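Local coordinates for protein myosin light chain (Saccharomyces cerevisiae, PDB 1M45) that serves as a calmodulin-like light chain that binds the IQ motifs of class II and class V myosin heavy chains and of IQG1, at residues Leu26-Tyr29 with Leu30-Ile33. Residues are numbered along the deposited sequence; the frame is centred on the assembly and turned at random.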
# COMPACT_ATOMS: atom_id res chain seq x y z
N LEU A 26 -13.52 -1.39 1.11
CA LEU A 26 -13.04 -1.08 2.46
C LEU A 26 -11.53 -1.09 2.54
O LEU A 26 -10.95 -0.22 3.21
CB LEU A 26 -13.64 -2.02 3.53
CG LEU A 26 -13.09 -1.79 4.92
CD1 LEU A 26 -13.40 -0.40 5.46
CD2 LEU A 26 -13.68 -2.84 5.87
N GLY A 27 -10.91 -2.07 1.87
CA GLY A 27 -9.45 -2.14 1.90
C GLY A 27 -8.79 -0.88 1.38
O GLY A 27 -7.88 -0.33 2.00
N ASP A 28 -9.24 -0.42 0.22
CA ASP A 28 -8.67 0.79 -0.37
C ASP A 28 -8.95 2.05 0.44
O ASP A 28 -8.14 2.98 0.45
CB ASP A 28 -9.16 0.91 -1.81
CG ASP A 28 -8.46 -0.03 -2.72
OD1 ASP A 28 -8.90 -0.17 -3.89
OD2 ASP A 28 -7.44 -0.64 -2.37
N TYR A 29 -10.13 2.08 1.08
CA TYR A 29 -10.44 3.20 1.97
C TYR A 29 -9.45 3.22 3.13
O TYR A 29 -8.92 4.27 3.46
CB TYR A 29 -11.88 3.15 2.52
CG TYR A 29 -12.15 4.24 3.48
CD1 TYR A 29 -12.38 5.53 3.04
CD2 TYR A 29 -12.12 3.99 4.84
CE1 TYR A 29 -12.56 6.57 3.95
CE2 TYR A 29 -12.25 5.02 5.78
CZ TYR A 29 -12.49 6.31 5.33
OH TYR A 29 -12.63 7.31 6.25
N LEU A 30 -9.21 2.05 3.73
CA LEU A 30 -8.28 1.96 4.84
C LEU A 30 -6.89 2.38 4.40
O LEU A 30 -6.14 3.03 5.15
CB LEU A 30 -8.25 0.54 5.40
CG LEU A 30 -9.54 0.18 6.15
CD1 LEU A 30 -9.54 -1.32 6.51
CD2 LEU A 30 -9.75 1.03 7.38
N ARG A 31 -6.54 2.01 3.18
CA ARG A 31 -5.25 2.44 2.63
C ARG A 31 -5.21 3.94 2.43
O ARG A 31 -4.25 4.60 2.81
CB ARG A 31 -4.98 1.74 1.29
CG ARG A 31 -4.70 0.27 1.45
CD ARG A 31 -4.64 -0.54 0.13
NE ARG A 31 -4.49 -1.96 0.45
CZ ARG A 31 -5.34 -2.93 0.18
NH1 ARG A 31 -6.48 -2.74 -0.50
NH2 ARG A 31 -5.03 -4.16 0.64
N ALA A 32 -6.30 4.50 1.90
CA ALA A 32 -6.31 5.93 1.59
C ALA A 32 -6.11 6.78 2.82
O ALA A 32 -5.46 7.82 2.78
CB ALA A 32 -7.63 6.29 0.90
N ILE A 33 -6.67 6.33 3.95
CA ILE A 33 -6.51 7.13 5.18
C ILE A 33 -5.19 6.88 5.91
O ILE A 33 -4.92 7.51 6.93
CB ILE A 33 -7.74 6.96 6.13
CG1 ILE A 33 -7.84 5.54 6.68
CG2 ILE A 33 -9.01 7.41 5.45
CD1 ILE A 33 -8.92 5.34 7.73
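Asp28 and Arg31 form an i/i+3 salt bridge at the partly exposed margin of helix 26-32, a local contact in the N-terminal half of the light chain, where the Leu26-Leu30 and Tyr29-Ile33 packing is buried. Arg31 NH1 gives its hydrogen to Asp28 OD2 at 3.0 Å, close to the guanidinium plane but on the anti side of the carboxylate and 34° out of the carboxylate plane. The arginine chain, extended from CG to NE, runs back past Gly27, with CG 3.3 Å from Gly27 O; NH1 lies 3.5 Å from Gly27 C, and a CB on Gly27 would come tight against it, at about 3.0 Å from NH1. NH2 is hydrogen-bonded to Pro37 O and Asn39 OD1, so the guanidinium ties this helix to the chain that follows. A leucine in place of Arg31 would probably strand the Asp28 carboxylate without its charged mate and leave Pro37 O and Asn39 OD1 without this donor. This is the exiting helix of the first EF-hand, and its Asp28-Ala32 side faces the bound IQ peptide, a basic side chain of which hydrogen-bonds to Arg31 O. CG of Tyr29 lies anti to the backbone N (chi1 176°), swinging the ring where Ile33 CG2 can cover one face in a CH-pi contact, 4.1 Å from the ring centroid. The Tyr29 hydroxyl is hydrogen-bonded to Asn6 ND2, Leu60 and Ile63 touch the tyrosine side chain, and Ile67 of helix 60-69 packs against both Leu30 and Ile33. Leu26 CG meets Leu30 CD1 at 3.9 Å. Four residues on from Tyr29, Ile33 N donates a hydrogen bond to Tyr29 O, 3.1 Å.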